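Local coordinates for putative cyclohexadienyl dehydrogenase and ADH prephenate dehydrogenase (Rhizobium meliloti, PDB 4WJI), which acts as a cyclohexadienyl dehydrogenase, binding NADP and tyrosine, and probably oxidises and decarboxylates prephenate to 4-hydroxyphenylpyruvate in tyrosine biosynthesis, at the interface of chains A and B. Coordinates in Å, arbitrary orientation; residue numbers count along the deposited sequence, not the author numbering. Chains: chain A/B, Putative cyclohexadienyl dehydrogenase and ADH prephenate dehydrogenase.

The interface of chains A and B. Residues chain A 199, 217, 221-222, 225; chain B 282-283, 286.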
ATOM      1  N   VAL A 199       3.335  -9.688  -5.636  1.00 10.61           N
ATOM      2  CA  VAL A 199       4.538  -9.323  -6.328  1.00 11.62           C
ATOM      3  C   VAL A 199       5.196 -10.546  -6.971  1.00 13.42           C
ATOM      4  O   VAL A 199       5.668 -10.474  -8.122  1.00 16.04           O
ATOM      5  CB  VAL A 199       5.496  -8.577  -5.389  1.00 12.03           C
ATOM      6  CG1 VAL A 199       6.796  -8.274  -6.110  1.00 14.38           C
ATOM      7  CG2 VAL A 199       4.856  -7.300  -4.890  1.00 12.70           C
ATOM      8  N   SER A 217       3.701   0.876 -12.515  1.00 10.14           N
ATOM      9  CA  SER A 217       3.405   0.524 -11.125  1.00  9.35           C
ATOM     10  C   SER A 217       2.604   1.547 -10.323  1.00  9.29           C
ATOM     11  O   SER A 217       2.003   1.169  -9.291  1.00  9.70           O
ATOM     12  CB  SER A 217       4.711   0.165 -10.394  1.00 11.42           C
ATOM     13  OG  SER A 217       5.622   1.258 -10.423  1.00 13.11           O
ATOM     14  N   PHE A 221       0.205  -1.194  -8.070  1.00  9.90           N
ATOM     15  CA  PHE A 221       1.123  -2.245  -7.724  1.00  9.93           C
ATOM     16  C   PHE A 221       2.206  -1.738  -6.788  1.00  9.09           C
ATOM     17  O   PHE A 221       2.618  -2.477  -5.877  1.00 10.96           O
ATOM     18  CB  PHE A 221       1.769  -2.751  -9.005  1.00 11.84           C
ATOM     19  CG  PHE A 221       2.578  -3.994  -8.875  1.00 11.96           C
ATOM     20  CD1 PHE A 221       1.988  -5.230  -8.760  1.00 16.53           C
ATOM     21  CD2 PHE A 221       3.958  -3.922  -9.009  1.00 14.26           C
ATOM     22  CE1 PHE A 221       2.778  -6.379  -8.662  1.00 16.45           C
ATOM     23  CE2 PHE A 221       4.734  -5.051  -8.945  1.00 13.70           C
ATOM     24  CZ  PHE A 221       4.146  -6.265  -8.771  1.00 12.58           C
ATOM     25  N   ARG A 222       2.668  -0.513  -6.982  1.00  8.59           N
ATOM     26  CA  ARG A 222       3.756   0.002  -6.182  1.00 10.69           C
ATOM     27  C   ARG A 222       3.503  -0.090  -4.653  1.00  9.48           C
ATOM     28  O   ARG A 222       4.463  -0.362  -3.889  1.00 11.53           O
ATOM     29  CB  ARG A 222       4.196   1.400  -6.607  1.00 11.61           C
ATOM     30  CG  ARG A 222       3.126   2.422  -6.350  1.00 11.10           C
ATOM     31  CD  ARG A 222       3.593   3.814  -6.807  1.00 10.34           C
ATOM     32  NE  ARG A 222       2.535   4.808  -6.660  1.00 12.12           N
ATOM     33  CZ  ARG A 222       2.727   6.117  -6.790  1.00 11.92           C
ATOM     34  NH1 ARG A 222       3.922   6.577  -7.112  1.00 14.05           N
ATOM     35  NH2 ARG A 222       1.717   6.947  -6.578  1.00 14.25           N
ATOM     36  N   THR A 225       4.554  -3.480  -3.486  1.00  9.67           N
ATOM     37  CA  THR A 225       6.011  -3.686  -3.598  1.00  9.48           C
ATOM     38  C   THR A 225       6.764  -3.140  -2.374  1.00 10.06           C
ATOM     39  O   THR A 225       7.828  -3.664  -2.047  1.00 10.69           O
ATOM     40  CB  THR A 225       6.646  -3.098  -4.892  1.00 10.51           C
ATOM     41  OG1 THR A 225       6.593  -1.652  -4.870  1.00 11.50           O
ATOM     42  CG2 THR A 225       5.978  -3.682  -6.134  1.00 11.68           C
TER
ATOM     43  N   ILE B 282      12.061  -6.167  -7.486  1.00 14.88           N
ATOM     44  CA  ILE B 282      11.073  -5.367  -8.167  1.00 15.62           C
ATOM     45  C   ILE B 282      10.999  -3.988  -7.505  1.00 12.30           C
ATOM     46  O   ILE B 282      10.932  -2.956  -8.171  1.00 12.96           O
ATOM     47  CB  ILE B 282       9.678  -6.104  -8.146  1.00 20.99           C
ATOM     48  CG1 ILE B 282       9.793  -7.462  -8.882  1.00 30.35           C
ATOM     49  CG2 ILE B 282       8.584  -5.193  -8.660  1.00 29.87           C
ATOM     50  CD1 ILE B 282      10.550  -8.596  -8.135  1.00 30.29           C
ATOM     51  N   ARG B 283      10.992  -3.958  -6.172  1.00 13.80           N
ATOM     52  CA  ARG B 283      10.893  -2.678  -5.477  1.00 12.58           C
ATOM     53  C   ARG B 283      12.097  -1.808  -5.794  1.00 10.76           C
ATOM     54  O   ARG B 283      12.009  -0.595  -6.022  1.00 12.04           O
ATOM     55  CB  ARG B 283      10.838  -2.874  -3.953  1.00 14.19           C
ATOM     56  CG  ARG B 283      10.796  -1.540  -3.215  1.00 12.80           C
ATOM     57  CD  ARG B 283       9.566  -0.741  -3.535  1.00 12.04           C
ATOM     58  NE  ARG B 283       9.484   0.475  -2.748  1.00 12.23           N
ATOM     59  CZ  ARG B 283       8.425   1.289  -2.769  1.00 12.26           C
ATOM     60  NH1 ARG B 283       7.370   0.993  -3.546  1.00 13.29           N
ATOM     61  NH2 ARG B 283       8.410   2.384  -2.031  1.00 14.39           N
ATOM     62  N   ILE B 286      11.660  -0.151  -9.117  1.00 12.11           N
ATOM     63  CA  ILE B 286      10.696   0.928  -9.043  1.00 11.86           C
ATOM     64  C   ILE B 286      11.291   2.175  -8.436  1.00 10.26           C
ATOM     65  O   ILE B 286      11.049   3.301  -8.896  1.00 12.73           O
ATOM     66  CB  ILE B 286       9.433   0.431  -8.302  1.00 10.27           C
ATOM     67  CG1 ILE B 286       8.670  -0.558  -9.211  1.00 11.22           C
ATOM     68  CG2 ILE B 286       8.495   1.589  -7.829  1.00 12.84           C
ATOM     69  CD1 ILE B 286       7.619  -1.358  -8.461  1.00 12.56           C
TER
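A:Thr225 meets B:Arg283, B:Ile286 and B:Ile282 in the helical dimer interface of this prephenate/arogenate dehydrogenase. The B residues lie on the C-terminal helix 280-289. It packs against helix 221-227 of chain A, with A:Val199 from helix 177-203 and A:Ser217 from the 3-10 turn 217-219 beside it. A two-fold axis relates the chains, so the same contact recurs with A and B swapped.

The polar part centres on the hydroxyl of A:Thr225. B:Arg283 NH1 donates a hydrogen bond to A:Thr225 OG1 at 3.1 Å, with an angle of 155° at the hydrogen. The hydroxyl sits at the guanidinium edge, close to its plane. B:Arg283 bends at chi2 (63°), which lays its CD 4.0 Å from A:Thr225 CB. The two side chains run nearly perpendicular. The same hydroxyl donates back within its own helix, from A:Thr225 OG1 to the backbone carbonyl A:Arg222 O at 2.7 Å. A chi1 of 68° tucks OG1 between its own backbone nitrogen and carbonyl, which points it back at A:Arg222 O. Donation to the carbonyl leaves the oxygen to accept from the arginine, and the two bonds together should fix the rotation of the hydroxyl.

The apolar part lies on the methyl side of the threonine. A:Thr225 and B:Ile286 meet tip to tip, with A:Thr225 CG2 3.7 Å from B:Ile286 CD1. B:Ile286 CD1 also touches A:Ser217 CB at 3.8 Å. B:Ile282 turns its CG2 branch to the ring edge of A:Phe221, in the ring plane, 3.9 Å from CE2. B:Ile282 CG2 also lies 3.9 Å from A:Thr225 CG2. The side chains of A:Val199 and B:Ile282 run past one another antiparallel; A:Val199 CG1 lies 4.1 Å from B:Ile282 CB. Replacing A:Thr225 with an alanine would probably leave B:Arg283 NH1 without its hydroxyl acceptor and open a gap beside both isoleucines.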